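Local coordinates for protein nicotinate-nucleotide pyrophosphorylase (PDB 3L0G) that probably converts quinolinate to nicotinate mononucleotide, with loss of carbon dioxide, as a phosphoribosyltransferase of the NAD(+) biosynthesis pathway, at residues E28-A33 with I70-E75; E75-N80 with V84-H89; L196-L201 with L224-D229. All blocks are in the same frame, centred on the assembly; numbering follows the deposited sequence.

Overall arrangement
Following the chain from its N terminus, interaction 1 brings helix 27-38 against the start of helix 70-79, closing a loop that holds helix 44-49 and two strands. Interaction 2 begins on the same helix, sharing Glu75, and closes a much shorter loop: three residues later the chain returns as strand 84-88. The two contacts run in series, about 11 Å apart between centres, and join the N-terminal helix through helix 70-79 to a strand outermost within this chain in the four-stranded antiparallel sheet. Interaction 3, across the chain's centre and about 42 Å from interaction 1 between centres, joins helix 194-204 to the turn after helix 217-225, across strand 210-214 in sequence. No loop encloses another.

Interaction 1. Residues E28-A33 with I70-E75; sequences EIIHNA and IPILEE
Ile30 of helix 27-38 reaches across to Ile72 and Glu75 of helix 70-79, a helix-helix packing in the alpha/beta N-terminal part of this quinolinate phosphoribosyltransferase. The CA atoms of Ile30 and Ile72 are 7.4 Å apart, and the CB atoms of Ile30, Ile72 and Glu75 all point toward the opposing helix. Ile30 and Ile72 pass each other in opposite directions, touching flank to flank where Ile30 CG1 lies 4.0 Å from Ile72 CG2. The gamma branch used by Ile72 is the methyl opposite its backbone N, since CG1 takes the position beside that nitrogen (chi1 -74°).

Ile30 crosses Glu75 at a slant, and its CD1 meets that side chain from Glu75 CB, 3.8 Å away, out to the carboxylate. With CG anti to its own N (chi1 -165°) and the chain extended beyond it, Glu75 sets CB, CG and CD all beside this one methyl. The acid is not left to an apolar partner alone: its OE2 is hydrogen-bonded to Ser27 OG, on the residue just before Glu28, which ties the end of Glu75 back to the N-terminal helix. Phe122 of helix 116-139 touches Ile29, Ala33 and Ile72, bridging the two helices from a third. The carboxylate carbon itself meets the isoleucine, with Glu75 CD 3.7 Å from Ile30 CD1.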
loop_
_atom_site.group_PDB
_atom_site.type_symbol
_atom_site.label_atom_id
_atom_site.label_comp_id
_atom_site.label_asym_id
_atom_site.label_seq_id
_atom_site.Cartn_x
_atom_site.Cartn_y
_atom_site.Cartn_z
ATOM N N GLU C 28 -4.861 0.783 -2.443
ATOM C CA GLU C 28 -4.010 -0.245 -1.840
ATOM C C GLU C 28 -4.702 -1.630 -1.857
ATOM O O GLU C 28 -4.100 -2.624 -2.276
ATOM C CB GLU C 28 -3.600 0.136 -0.403
ATOM C CG GLU C 28 -2.677 -0.896 0.228
ATOM C CD GLU C 28 -2.232 -0.562 1.657
ATOM O OE1 GLU C 28 -2.891 0.274 2.333
ATOM O OE2 GLU C 28 -1.209 -1.161 2.094
ATOM N N ILE C 29 -5.953 -1.692 -1.395
ATOM C CA ILE C 29 -6.671 -2.986 -1.372
ATOM C C ILE C 29 -6.925 -3.496 -2.793
ATOM O O ILE C 29 -6.843 -4.693 -3.050
ATOM C CB ILE C 29 -7.973 -2.958 -0.518
ATOM C CG1 ILE C 29 -9.099 -2.107 -1.162
ATOM C CG2 ILE C 29 -7.648 -2.522 0.901
ATOM C CD1 ILE C 29 -10.481 -2.302 -0.397
ATOM N N ILE C 30 -7.119 -2.581 -3.732
ATOM C CA ILE C 30 -7.192 -2.975 -5.151
ATOM C C ILE C 30 -5.914 -3.643 -5.625
ATOM O O ILE C 30 -5.965 -4.713 -6.202
ATOM C CB ILE C 30 -7.540 -1.768 -6.086
ATOM C CG1 ILE C 30 -8.988 -1.369 -5.876
ATOM C CG2 ILE C 30 -7.318 -2.135 -7.581
ATOM C CD1 ILE C 30 -9.317 0.053 -6.331
ATOM N N HIS C 31 -4.767 -3.022 -5.367
ATOM C CA HIS C 31 -3.508 -3.596 -5.788
ATOM C C HIS C 31 -3.240 -4.978 -5.188
ATOM O O HIS C 31 -2.697 -5.857 -5.885
ATOM C CB HIS C 31 -2.328 -2.680 -5.453
ATOM C CG HIS C 31 -0.991 -3.277 -5.760
ATOM N ND1 HIS C 31 -0.431 -3.238 -7.022
ATOM C CD2 HIS C 31 -0.098 -3.933 -4.973
ATOM C CE1 HIS C 31 0.747 -3.843 -7.001
ATOM N NE2 HIS C 31 0.972 -4.277 -5.771
ATOM N N ASN C 32 -3.552 -5.151 -3.910
ATOM C CA ASN C 32 -3.359 -6.441 -3.262
ATOM C C ASN C 32 -4.314 -7.503 -3.835
ATOM O O ASN C 32 -3.933 -8.655 -3.967
ATOM C CB ASN C 32 -3.504 -6.344 -1.740
ATOM C CG ASN C 32 -2.407 -5.480 -1.080
ATOM O OD1 ASN C 32 -2.623 -4.932 -0.009
ATOM N ND2 ASN C 32 -1.235 -5.373 -1.708
ATOM N N ALA C 33 -5.544 -7.127 -4.176
ATOM C CA ALA C 33 -6.466 -8.087 -4.813
ATOM C C ALA C 33 -5.988 -8.472 -6.237
ATOM O O ALA C 33 -6.002 -9.639 -6.602
ATOM C CB ALA C 33 -7.916 -7.546 -4.822
ATOM N N ILE C 70 -19.017 0.458 -6.250
ATOM C CA ILE C 70 -18.867 0.992 -7.614
ATOM C C ILE C 70 -17.576 1.798 -7.827
ATOM O O ILE C 70 -16.952 1.680 -8.899
ATOM C CB ILE C 70 -20.088 1.815 -8.078
ATOM C CG1 ILE C 70 -21.320 0.945 -8.195
ATOM C CG2 ILE C 70 -19.829 2.446 -9.459
ATOM C CD1 ILE C 70 -21.251 -0.023 -9.388
ATOM N N PRO C 71 -17.147 2.610 -6.828
ATOM C CA PRO C 71 -15.857 3.322 -7.071
ATOM C C PRO C 71 -14.659 2.386 -7.284
ATOM O O PRO C 71 -13.716 2.747 -7.969
ATOM C CB PRO C 71 -15.686 4.204 -5.815
ATOM C CG PRO C 71 -17.161 4.429 -5.313
ATOM C CD PRO C 71 -17.809 3.063 -5.583
ATOM N N ILE C 72 -14.714 1.170 -6.749
ATOM C CA ILE C 72 -13.640 0.221 -6.952
ATOM C C ILE C 72 -13.651 -0.290 -8.384
ATOM O O ILE C 72 -12.615 -0.375 -9.034
ATOM C CB ILE C 72 -13.747 -0.958 -5.985
ATOM C CG1 ILE C 72 -13.338 -0.477 -4.603
ATOM C CG2 ILE C 72 -12.853 -2.098 -6.451
ATOM C CD1 ILE C 72 -13.973 -1.238 -3.455
ATOM N N LEU C 73 -14.844 -0.616 -8.858
ATOM C CA LEU C 73 -15.053 -1.014 -10.224
ATOM C C LEU C 73 -14.570 0.095 -11.173
ATOM O O LEU C 73 -13.877 -0.181 -12.153
ATOM C CB LEU C 73 -16.545 -1.298 -10.424
ATOM C CG LEU C 73 -16.969 -1.657 -11.842
ATOM C CD1 LEU C 73 -18.253 -2.539 -11.841
ATOM C CD2 LEU C 73 -17.138 -0.389 -12.698
ATOM N N GLU C 74 -14.908 1.349 -10.861
ATOM C CA GLU C 74 -14.429 2.471 -11.651
ATOM C C GLU C 74 -12.906 2.532 -11.686
ATOM O O GLU C 74 -12.316 2.731 -12.750
ATOM C CB GLU C 74 -14.990 3.814 -11.165
ATOM C CG GLU C 74 -16.532 3.932 -11.168
ATOM C CD GLU C 74 -17.034 5.283 -10.617
ATOM O OE1 GLU C 74 -16.958 6.261 -11.382
ATOM O OE2 GLU C 74 -17.493 5.377 -9.451
ATOM N N GLU C 75 -12.256 2.355 -10.534
ATOM C CA GLU C 75 -10.802 2.524 -10.488
ATOM C C GLU C 75 -10.104 1.426 -11.295
ATOM O O GLU C 75 -9.171 1.699 -12.051
ATOM C CB GLU C 75 -10.283 2.548 -9.048
ATOM C CG GLU C 75 -8.866 3.076 -9.000
ATOM C CD GLU C 75 -8.366 3.344 -7.609
ATOM O OE1 GLU C 75 -9.115 3.925 -6.802
ATOM O OE2 GLU C 75 -7.196 2.998 -7.347
#

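Interaction 2. Residues E75-N80 with V84-H89; sequences EVFNMN and VKYEIH
A helix-turn-strand unit in the N-terminal part of the fold contains this contact: helix 70-79 ends, and the chain doubles back as strand 84-88, which is outermost within this chain in the four-stranded antiparallel sheet and pairs with strand 101-108. The axes of the short segments 75-79 and 84-88 approach to 8.5 Å and run roughly antiparallel, their N-to-C directions 148° apart.

Phe77 is the wedge between them. Val84 CG1 sits over one face of its ring as a CH-pi contact, 4.2 Å from the Phe77 centroid. The Phe77 and Tyr86 rings meet obliquely, their planes at 59°; Phe77 CD2 lies above one face of the tyrosine ring, offset toward its rim. Phe77 CB lies over the same face, also near the rim, 3.6 Å from Tyr86 CE2. Phe57 and Val103 of the same sheet, with Ile115 from a loop, also bear on Phe77.

Tyr86 places CG between its backbone N and carbonyl carbon; with this torsion the ring lies toward the helix and its hydroxyl reaches Asn78. There Asn78 ND2 donates to Tyr86 OH over 2.8 Å. The bond is bent, with an N-H...O angle of 132°, and the hydroxyl lies tilted out of the amide plane, although ND2 itself is near the plane of the tyrosine ring, at its edge.

A water completes the link between the two backbones near the turn. Lying at the edge of the Tyr86 ring, it donates to both carbonyls, 3.0 Å from Phe77 O and 2.6 Å from Val84 O.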
loop_
_atom_site.group_PDB
_atom_site.type_symbol
_atom_site.label_atom_id
_atom_site.label_comp_id
_atom_site.label_asym_id
_atom_site.label_seq_id
_atom_site.Cartn_x
_atom_site.Cartn_y
_atom_site.Cartn_z
ATOM N N GLU C 75 -12.256 2.355 -10.534
ATOM C CA GLU C 75 -10.802 2.524 -10.488
ATOM C C GLU C 75 -10.104 1.426 -11.295
ATOM O O GLU C 75 -9.171 1.699 -12.051
ATOM C CB GLU C 75 -10.283 2.548 -9.048
ATOM C CG GLU C 75 -8.866 3.076 -9.000
ATOM C CD GLU C 75 -8.366 3.344 -7.609
ATOM O OE1 GLU C 75 -9.115 3.925 -6.802
ATOM O OE2 GLU C 75 -7.196 2.998 -7.347
ATOM N N VAL C 76 -10.558 0.190 -11.133
ATOM C CA VAL C 76 -10.024 -0.923 -11.918
ATOM C C VAL C 76 -10.235 -0.735 -13.438
ATOM O O VAL C 76 -9.289 -0.917 -14.231
ATOM C CB VAL C 76 -10.610 -2.298 -11.466
ATOM C CG1 VAL C 76 -9.997 -3.434 -12.281
ATOM C CG2 VAL C 76 -10.380 -2.525 -9.987
ATOM N N PHE C 77 -11.448 -0.368 -13.853
ATOM C CA PHE C 77 -11.694 -0.150 -15.282
ATOM C C PHE C 77 -10.813 0.970 -15.804
ATOM O O PHE C 77 -10.314 0.870 -16.935
ATOM C CB PHE C 77 -13.169 0.130 -15.636
ATOM C CG PHE C 77 -14.085 -1.107 -15.627
ATOM C CD1 PHE C 77 -13.589 -2.405 -15.619
ATOM C CD2 PHE C 77 -15.444 -0.940 -15.645
ATOM C CE1 PHE C 77 -14.443 -3.504 -15.604
ATOM C CE2 PHE C 77 -16.322 -2.049 -15.638
ATOM C CZ PHE C 77 -15.812 -3.325 -15.618
ATOM N N ASN C 78 -10.603 2.007 -14.979
ATOM C CA ASN C 78 -9.815 3.185 -15.368
ATOM C C ASN C 78 -8.313 2.932 -15.513
ATOM O O ASN C 78 -7.633 3.711 -16.147
ATOM C CB ASN C 78 -10.046 4.372 -14.408
ATOM C CG ASN C 78 -11.443 4.955 -14.528
ATOM O OD1 ASN C 78 -11.919 5.714 -13.655
ATOM N ND2 ASN C 78 -12.122 4.581 -15.586
ATOM N N MET C 79 -7.812 1.838 -14.946
ATOM C CA MET C 79 -6.428 1.419 -15.175
ATOM C C MET C 79 -6.218 0.985 -16.629
ATOM O O MET C 79 -5.112 1.079 -17.138
ATOM C CB MET C 79 -6.048 0.257 -14.237
ATOM C CG MET C 79 -6.114 0.606 -12.766
ATOM S SD MET C 79 -5.923 -0.870 -11.723
ATOM C CE MET C 79 -4.185 -1.220 -11.997
ATOM N N ASN C 80 -7.300 0.553 -17.287
ATOM C CA ASN C 80 -7.297 0.048 -18.670
ATOM C C ASN C 80 -8.151 0.927 -19.622
ATOM O O ASN C 80 -8.937 0.396 -20.429
ATOM C CB ASN C 80 -7.852 -1.410 -18.649
ATOM C CG ASN C 80 -7.207 -2.301 -17.546
ATOM O OD1 ASN C 80 -6.059 -2.732 -17.691
ATOM N ND2 ASN C 80 -7.942 -2.545 -16.428
ATOM N N VAL C 84 -11.096 -0.386 -22.297
ATOM C CA VAL C 84 -12.399 -0.593 -21.637
ATOM C C VAL C 84 -13.184 0.718 -21.670
ATOM O O VAL C 84 -12.713 1.734 -21.166
ATOM C CB VAL C 84 -12.237 -1.100 -20.173
ATOM C CG1 VAL C 84 -13.597 -1.199 -19.457
ATOM C CG2 VAL C 84 -11.540 -2.483 -20.156
ATOM N N LYS C 85 -14.348 0.701 -22.308
ATOM C CA LYS C 85 -15.240 1.857 -22.345
ATOM C C LYS C 85 -16.509 1.448 -21.608
ATOM O O LYS C 85 -17.095 0.410 -21.891
ATOM C CB LYS C 85 -15.538 2.275 -23.792
ATOM N N TYR C 86 -16.928 2.226 -20.634
ATOM C CA TYR C 86 -18.010 1.781 -19.771
ATOM C C TYR C 86 -18.875 2.966 -19.347
ATOM O O TYR C 86 -18.436 4.113 -19.397
ATOM C CB TYR C 86 -17.455 1.042 -18.538
ATOM C CG TYR C 86 -16.756 1.952 -17.526
ATOM C CD1 TYR C 86 -17.429 2.446 -16.411
ATOM C CD2 TYR C 86 -15.425 2.304 -17.688
ATOM C CE1 TYR C 86 -16.787 3.287 -15.501
ATOM C CE2 TYR C 86 -14.769 3.123 -16.786
ATOM C CZ TYR C 86 -15.438 3.624 -15.698
ATOM O OH TYR C 86 -14.771 4.466 -14.802
ATOM N N GLU C 87 -20.100 2.652 -18.915
ATOM C CA GLU C 87 -20.993 3.626 -18.327
ATOM C C GLU C 87 -21.594 3.057 -17.049
ATOM O O GLU C 87 -22.120 1.937 -17.050
ATOM C CB GLU C 87 -22.114 3.990 -19.302
ATOM C CG GLU C 87 -22.796 5.321 -18.960
ATOM C CD GLU C 87 -21.902 6.541 -19.268
ATOM O OE1 GLU C 87 -21.048 6.458 -20.184
ATOM O OE2 GLU C 87 -22.059 7.575 -18.597
ATOM N N ILE C 88 -21.541 3.851 -15.980
ATOM C CA ILE C 88 -22.167 3.519 -14.702
ATOM C C ILE C 88 -23.644 3.829 -14.774
ATOM O O ILE C 88 -24.023 4.923 -15.177
ATOM C CB ILE C 88 -21.595 4.358 -13.561
ATOM C CG1 ILE C 88 -20.086 4.200 -13.472
ATOM C CG2 ILE C 88 -22.180 3.931 -12.265
ATOM C CD1 ILE C 88 -19.675 2.809 -13.268
ATOM N N HIS C 89 -24.482 2.892 -14.344
ATOM C CA HIS C 89 -25.925 3.125 -14.320
ATOM C C HIS C 89 -26.513 3.168 -12.918
ATOM O O HIS C 89 -27.630 3.638 -12.730
ATOM C CB HIS C 89 -26.629 2.051 -15.138
ATOM C CG HIS C 89 -26.139 1.963 -16.538
ATOM N ND1 HIS C 89 -26.186 3.037 -17.401
ATOM C CD2 HIS C 89 -25.591 0.940 -17.231
ATOM C CE1 HIS C 89 -25.668 2.682 -18.561
ATOM N NE2 HIS C 89 -25.296 1.417 -18.486
HETATM O O HOH W 1 -11.923 2.463 -18.846
#

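Interaction 3. Residues L196-L201 with L224-D229; sequences LAIQRL and LSNNVD
Helical backbone at 196-201 faces a helix end at 224-229, with the CA atoms of Ile198 and Asn226 7.4 Å apart. Asn226 is the first residue to leave helical phi/psi after helix 217-225. Asn227 N still bonds to Leu224 O, and Asn227 then adopts left-handed phi/psi (phi 58°) as the chain leaves the helix for strand 230-234.

Ile198 is the one residue of 196-201 that makes the close contacts, and its CD1 methyl does nearly all the touching. CG1 is set beside the backbone N (chi1 -67°) and the chain continues extended, carrying CD1 outward between Asn226 and Val228. The methyl presses on the base of the asparagine side chain, Ile198 CD1 lying 3.4 Å from Asn226 CB, and the two side chains meet at a slant. Val228 comes in at about a right angle instead, its CG1 3.6 Å from Ile198 CD1. The cross-contact is thus carbon packing, centred on one methyl.

Beside it, Arg202 NH2 donates a hydrogen bond to Asn226 O, linking the turn to helix 194-204. The C-terminal part has a six-stranded parallel sheet, in this family an open alpha/beta barrel with helices packed on its strands. Helix 194-204 precedes and helix 217-225 follows strand 210-214, whose Ile210 touches both Ile198 and Val228; Ile212 of that strand also meets Val228, while Ile183 of strand 181-183 meets Ile198.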
loop_
_atom_site.group_PDB
_atom_site.type_symbol
_atom_site.label_atom_id
_atom_site.label_comp_id
_atom_site.label_asym_id
_atom_site.label_seq_id
_atom_site.Cartn_x
_atom_site.Cartn_y
_atom_site.Cartn_z
ATOM N N LEU C 196 -10.438 3.434 38.217
ATOM C CA LEU C 196 -8.995 3.684 37.993
ATOM C C LEU C 196 -8.662 3.837 36.508
ATOM O O LEU C 196 -7.859 4.690 36.133
ATOM C CB LEU C 196 -8.131 2.596 38.629
ATOM C CG LEU C 196 -6.620 2.788 38.508
ATOM C CD1 LEU C 196 -6.107 3.926 39.419
ATOM C CD2 LEU C 196 -5.943 1.471 38.867
ATOM N N ALA C 197 -9.291 3.036 35.653
ATOM C CA ALA C 197 -9.104 3.186 34.198
ATOM C C ALA C 197 -9.474 4.601 33.717
ATOM O O ALA C 197 -8.689 5.257 32.991
ATOM C CB ALA C 197 -9.920 2.099 33.411
ATOM N N ILE C 198 -10.659 5.080 34.105
ATOM C CA ILE C 198 -11.128 6.382 33.644
ATOM C C ILE C 198 -10.213 7.477 34.206
ATOM O O ILE C 198 -9.817 8.412 33.475
ATOM C CB ILE C 198 -12.595 6.673 34.066
ATOM C CG1 ILE C 198 -13.570 5.709 33.352
ATOM C CG2 ILE C 198 -12.961 8.131 33.716
ATOM C CD1 ILE C 198 -14.943 5.582 34.025
ATOM N N GLN C 199 -9.900 7.383 35.505
ATOM C CA GLN C 199 -8.986 8.354 36.123
ATOM C C GLN C 199 -7.668 8.501 35.359
ATOM O O GLN C 199 -7.214 9.642 35.084
ATOM C CB GLN C 199 -8.685 7.996 37.586
ATOM C CG GLN C 199 -9.840 8.311 38.584
ATOM C CD GLN C 199 -9.477 7.948 40.046
ATOM O OE1 GLN C 199 -10.313 8.028 40.963
ATOM N NE2 GLN C 199 -8.215 7.562 40.258
ATOM N N ARG C 200 -7.045 7.357 35.038
ATOM C CA ARG C 200 -5.759 7.358 34.306
ATOM C C ARG C 200 -5.878 7.945 32.916
ATOM O O ARG C 200 -5.025 8.734 32.494
ATOM C CB ARG C 200 -5.194 5.937 34.195
ATOM C CG ARG C 200 -4.614 5.436 35.499
ATOM C CD ARG C 200 -4.168 4.036 35.335
ATOM N NE ARG C 200 -3.464 3.526 36.501
ATOM C CZ ARG C 200 -2.912 2.315 36.547
ATOM N NH1 ARG C 200 -2.990 1.493 35.500
ATOM N NH2 ARG C 200 -2.282 1.924 37.640
ATOM N N LEU C 201 -6.920 7.540 32.189
ATOM C CA LEU C 201 -7.143 8.058 30.855
ATOM C C LEU C 201 -7.314 9.571 30.897
ATOM O O LEU C 201 -6.660 10.275 30.139
ATOM C CB LEU C 201 -8.341 7.402 30.152
ATOM C CG LEU C 201 -8.427 7.733 28.648
ATOM C CD1 LEU C 201 -8.565 6.486 27.769
ATOM C CD2 LEU C 201 -9.540 8.747 28.406
ATOM N N LEU C 224 -21.341 5.673 35.144
ATOM C CA LEU C 224 -22.166 6.866 35.301
ATOM C C LEU C 224 -21.621 7.776 36.393
ATOM O O LEU C 224 -21.603 8.986 36.234
ATOM C CB LEU C 224 -23.604 6.491 35.671
ATOM C CG LEU C 224 -24.672 6.311 34.595
ATOM C CD1 LEU C 224 -26.000 6.019 35.337
ATOM C CD2 LEU C 224 -24.830 7.528 33.650
ATOM N N SER C 225 -21.185 7.183 37.500
ATOM C CA SER C 225 -20.627 7.947 38.628
ATOM C C SER C 225 -19.404 8.718 38.201
ATOM O O SER C 225 -19.135 9.813 38.727
ATOM C CB SER C 225 -20.258 7.016 39.783
ATOM O OG SER C 225 -21.451 6.477 40.340
ATOM N N ASN C 226 -18.673 8.134 37.243
ATOM C CA ASN C 226 -17.474 8.756 36.681
ATOM C C ASN C 226 -17.773 9.716 35.520
ATOM O O ASN C 226 -16.853 10.222 34.903
ATOM C CB ASN C 226 -16.467 7.694 36.233
ATOM C CG ASN C 226 -15.732 7.072 37.387
ATOM O OD1 ASN C 226 -16.278 6.235 38.106
ATOM N ND2 ASN C 226 -14.512 7.488 37.595
ATOM N N ASN C 227 -19.054 9.973 35.243
ATOM C CA ASN C 227 -19.477 10.919 34.221
ATOM C C ASN C 227 -18.952 10.629 32.797
ATOM O O ASN C 227 -18.541 11.548 32.101
ATOM C CB ASN C 227 -19.102 12.353 34.648
ATOM C CG ASN C 227 -19.748 12.764 35.953
ATOM O OD1 ASN C 227 -20.939 12.567 36.154
ATOM N ND2 ASN C 227 -18.956 13.342 36.853
ATOM N N VAL C 228 -18.962 9.361 32.366
ATOM C CA VAL C 228 -18.525 9.020 31.011
ATOM C C VAL C 228 -19.487 9.576 29.973
ATOM O O VAL C 228 -20.615 9.908 30.270
ATOM C CB VAL C 228 -18.337 7.494 30.798
ATOM C CG1 VAL C 228 -17.197 7.004 31.641
ATOM C CG2 VAL C 228 -19.598 6.738 31.087
ATOM N N ASP C 229 -19.016 9.687 28.744
ATOM C CA ASP C 229 -19.841 10.281 27.695
ATOM C C ASP C 229 -20.721 9.210 27.067
ATOM O O ASP C 229 -21.815 9.502 26.593
ATOM C CB ASP C 229 -18.938 10.962 26.654
ATOM C CG ASP C 229 -18.095 12.070 27.264
ATOM O OD1 ASP C 229 -18.668 13.152 27.514
ATOM O OD2 ASP C 229 -16.893 11.858 27.499
#